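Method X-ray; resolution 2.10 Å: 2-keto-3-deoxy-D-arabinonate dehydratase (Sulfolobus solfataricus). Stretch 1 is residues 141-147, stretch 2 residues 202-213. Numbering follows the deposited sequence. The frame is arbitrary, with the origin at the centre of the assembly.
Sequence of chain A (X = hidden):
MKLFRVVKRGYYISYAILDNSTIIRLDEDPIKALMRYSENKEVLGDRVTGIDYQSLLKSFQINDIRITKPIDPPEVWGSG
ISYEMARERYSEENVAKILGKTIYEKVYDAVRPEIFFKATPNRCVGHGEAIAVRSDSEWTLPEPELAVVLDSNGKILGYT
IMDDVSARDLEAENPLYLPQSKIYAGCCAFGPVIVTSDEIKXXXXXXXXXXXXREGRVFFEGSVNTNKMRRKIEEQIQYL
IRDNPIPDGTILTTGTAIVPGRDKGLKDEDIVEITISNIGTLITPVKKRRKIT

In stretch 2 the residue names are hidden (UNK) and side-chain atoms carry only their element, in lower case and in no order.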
# COMPACT_ATOMS: atom_id res chain seq x y z
N LEU A 141 6.58 -37.40 -15.35
CA LEU A 141 7.61 -37.01 -16.29
C LEU A 141 7.75 -35.50 -16.39
O LEU A 141 6.76 -34.78 -16.25
CB LEU A 141 7.33 -37.58 -17.68
CG LEU A 141 7.38 -39.11 -17.87
CD1 LEU A 141 7.08 -39.45 -19.33
CD2 LEU A 141 8.73 -39.67 -17.44
N PRO A 142 8.99 -35.01 -16.62
CA PRO A 142 9.13 -33.62 -17.00
C PRO A 142 8.77 -33.47 -18.48
O PRO A 142 9.01 -34.40 -19.27
CB PRO A 142 10.62 -33.34 -16.79
CG PRO A 142 11.28 -34.68 -17.00
CD PRO A 142 10.28 -35.71 -16.55
N GLU A 143 8.19 -32.34 -18.84
CA GLU A 143 7.91 -32.05 -20.24
C GLU A 143 8.62 -30.75 -20.62
O GLU A 143 8.19 -29.67 -20.23
CB GLU A 143 6.40 -32.01 -20.50
CG GLU A 143 5.68 -33.30 -20.10
CD GLU A 143 4.21 -33.35 -20.50
OE1 GLU A 143 3.60 -34.43 -20.36
OE2 GLU A 143 3.65 -32.31 -20.93
N PRO A 144 9.76 -30.88 -21.33
CA PRO A 144 10.62 -29.76 -21.73
C PRO A 144 10.03 -28.98 -22.90
O PRO A 144 9.77 -29.54 -23.96
CB PRO A 144 11.91 -30.46 -22.17
CG PRO A 144 11.45 -31.79 -22.66
CD PRO A 144 10.30 -32.17 -21.78
N GLU A 145 9.84 -27.67 -22.69
CA GLU A 145 9.09 -26.87 -23.65
C GLU A 145 9.64 -25.46 -23.79
O GLU A 145 10.18 -24.89 -22.85
CB GLU A 145 7.61 -26.79 -23.25
CG GLU A 145 7.04 -28.09 -22.67
CD GLU A 145 5.53 -28.14 -22.65
OE1 GLU A 145 4.99 -29.26 -22.51
OE2 GLU A 145 4.87 -27.08 -22.77
N LEU A 146 9.50 -24.91 -24.99
CA LEU A 146 9.64 -23.47 -25.19
C LEU A 146 8.35 -22.82 -24.67
O LEU A 146 7.25 -23.30 -24.95
CB LEU A 146 9.84 -23.15 -26.68
CG LEU A 146 10.07 -21.69 -27.05
CD1 LEU A 146 11.44 -21.21 -26.54
CD2 LEU A 146 9.97 -21.48 -28.56
N ALA A 147 8.50 -21.75 -23.91
CA ALA A 147 7.36 -21.01 -23.40
C ALA A 147 7.49 -19.54 -23.77
O ALA A 147 8.60 -19.03 -23.93
CB ALA A 147 7.24 -21.17 -21.89
N UNK A 202 14.57 -16.93 -34.81
CA UNK A 202 13.60 -17.91 -35.26
C UNK A 202 13.24 -18.89 -34.14
O UNK A 202 14.03 -19.79 -33.83
c UNK A 202 13.07 -19.54 -37.16
c UNK A 202 14.13 -18.66 -36.49
o UNK A 202 11.94 -19.65 -36.68
n UNK A 202 13.44 -20.15 -38.27
N UNK A 203 12.05 -18.72 -33.54
CA UNK A 203 11.59 -19.61 -32.47
C UNK A 203 11.39 -21.05 -32.95
O UNK A 203 11.35 -21.97 -32.13
c UNK A 203 10.26 -19.00 -32.04
c UNK A 203 9.82 -18.18 -33.20
c UNK A 203 11.07 -17.65 -33.82
N UNK A 204 11.26 -21.23 -34.26
CA UNK A 204 11.06 -22.56 -34.85
C UNK A 204 12.36 -23.18 -35.36
O UNK A 204 12.34 -24.08 -36.21
c UNK A 204 6.99 -20.22 -35.25
c UNK A 204 6.24 -21.01 -34.40
c UNK A 204 6.67 -22.27 -34.03
c UNK A 204 9.97 -22.51 -35.93
o UNK A 204 5.05 -20.54 -33.90
c UNK A 204 8.20 -20.71 -35.75
c UNK A 204 8.65 -21.99 -35.41
c UNK A 204 7.87 -22.75 -34.53
N UNK A 205 13.48 -22.70 -34.84
CA UNK A 205 14.79 -23.29 -35.11
C UNK A 205 15.65 -23.26 -33.84
O UNK A 205 16.70 -22.61 -33.80
o UNK A 205 16.61 -23.30 -36.69
c UNK A 205 15.48 -22.57 -36.26
N UNK A 206 15.20 -23.98 -32.82
CA UNK A 206 15.90 -24.04 -31.53
C UNK A 206 15.99 -25.48 -31.05
O UNK A 206 15.03 -26.24 -31.17
c UNK A 206 16.09 -20.85 -30.75
c UNK A 206 14.84 -21.72 -30.70
c UNK A 206 15.17 -23.20 -30.47
c UNK A 206 13.88 -21.23 -29.62
N UNK A 207 17.15 -25.84 -30.50
CA UNK A 207 17.33 -27.18 -29.94
C UNK A 207 16.89 -27.23 -28.48
O UNK A 207 17.28 -26.37 -27.68
o UNK A 207 18.56 -28.75 -32.17
o UNK A 207 20.14 -27.23 -32.00
c UNK A 207 18.79 -27.63 -30.07
c UNK A 207 19.19 -27.89 -31.52
N UNK A 208 16.08 -28.22 -28.16
CA UNK A 208 15.65 -28.47 -26.78
C UNK A 208 16.24 -29.81 -26.35
O UNK A 208 16.06 -30.82 -27.03
c UNK A 208 13.69 -28.79 -25.19
c UNK A 208 13.48 -27.21 -27.17
c UNK A 208 11.95 -27.20 -27.16
c UNK A 208 14.10 -28.51 -26.64
N UNK A 209 16.97 -29.80 -25.23
CA UNK A 209 17.57 -31.03 -24.71
C UNK A 209 17.13 -31.25 -23.27
O UNK A 209 17.24 -30.36 -22.44
c UNK A 209 19.12 -30.97 -24.76
c UNK A 209 19.74 -32.32 -24.38
o UNK A 209 19.54 -30.60 -26.08
N UNK A 210 16.60 -32.45 -23.01
CA UNK A 210 16.26 -32.87 -21.66
C UNK A 210 17.26 -33.91 -21.13
O UNK A 210 17.63 -34.85 -21.84
c UNK A 210 14.84 -33.47 -21.61
c UNK A 210 14.41 -34.23 -20.35
c UNK A 210 13.12 -35.01 -20.59
c UNK A 210 14.25 -33.31 -19.15
N UNK A 211 17.68 -33.71 -19.88
CA UNK A 211 18.47 -34.69 -19.15
C UNK A 211 17.87 -34.91 -17.77
O UNK A 211 17.55 -33.95 -17.06
c UNK A 211 23.05 -34.21 -19.24
n UNK A 211 24.38 -33.52 -19.29
c UNK A 211 20.74 -34.33 -20.27
c UNK A 211 19.92 -34.23 -19.00
c UNK A 211 22.05 -33.55 -20.18
N UNK A 212 17.68 -36.18 -17.41
CA UNK A 212 17.33 -36.55 -16.05
C UNK A 212 18.55 -37.22 -15.43
O UNK A 212 19.01 -38.26 -15.91
c UNK A 212 13.74 -37.78 -17.01
c UNK A 212 15.77 -37.84 -14.54
c UNK A 212 16.11 -37.48 -15.99
c UNK A 212 14.90 -36.83 -16.71
N UNK A 213 19.09 -36.60 -14.38
CA UNK A 213 20.30 -37.08 -13.73
C UNK A 213 19.93 -37.71 -12.39
O UNK A 213 19.34 -37.06 -11.53
c UNK A 213 21.67 -35.30 -14.89
c UNK A 213 22.63 -36.48 -12.90
c UNK A 213 21.35 -35.94 -13.55

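Position 202 carries two side-chain carbons, the second bearing one oxygen and one nitrogen: a carboxamide, too short for glutamine, so Asn202. It is out of reach of stretch 1, but it opens a type I turn, its OD1 accepting a hydrogen bond from N of position 204 at 3.0 Å and its O one from N of position 205 at 3.1 Å. At 203 three carbons close a ring onto the backbone nitrogen, which makes Pro203; its CB lies 4.3 Å from CD2 of Leu146, and its O is 3.9 Å from the same CD2. Position 204 has one carbon, then a six-carbon ring bearing an oxygen: Tyr204, whose CA-to-CB bond points away although its end comes nearer without making contact, its hydroxyl hydrogen-bonded elsewhere in the structure. One carbon and one oxygen at 205 give Ser205, exposed at the close of the turn.

Position 206 has four carbons forked at the second, and one of the fork's tips meets Leu146; this is Leu206, with CD1 3.9 Å from Leu146 CD1. At 207, where the strand begins, two carbons end in two oxygens. The shape is that of Asp207, exposed and clear of the contact.

Position 208 also has four carbons, but they fork at the first and one arm is two carbons long, the mark of Ile208. Its CG2 packs 3.9 Å from Pro144 CB, while its CD1 reaches to 4.0 Å from the backbone N of Leu146. At 209 a single carbon carries one oxygen and one carbon: Thr209, whose CA-to-CB bond points away. Position 210 has four carbons forked at the second, set between two prolines: Leu210, CB 3.9 Å from Pro144 CG and CD1 3.9 Å from Pro142 CG. At 211 four carbons run in a row to a nitrogen: Lys211, out of reach. At 212 the fork returns to the first carbon with one longer arm, so Ile212, whose CD1 is 4.0 Å from Pro142 CG. At 213 one carbon carries two more: Val213, also out of reach.

The contact follows a two-residue rhythm. Pro142, Pro144 and Leu146 point toward stretch 2; Leu206, Ile208, Leu210 and Ile212 point toward stretch 1, and the residues between them stay out of the contact or nearly so. With the strand directions 142° apart, later positions meet earlier ones: Ile212 at Pro142, Leu206 at Leu146. No hydrogen bond crosses, and the axes come no closer than 7.5 Å, so side chains fill the gap. The rule is apolar packing on alternate residues, burying 394 Å² in all.

Stretch 2 202-213: NPYSLDITLKIV
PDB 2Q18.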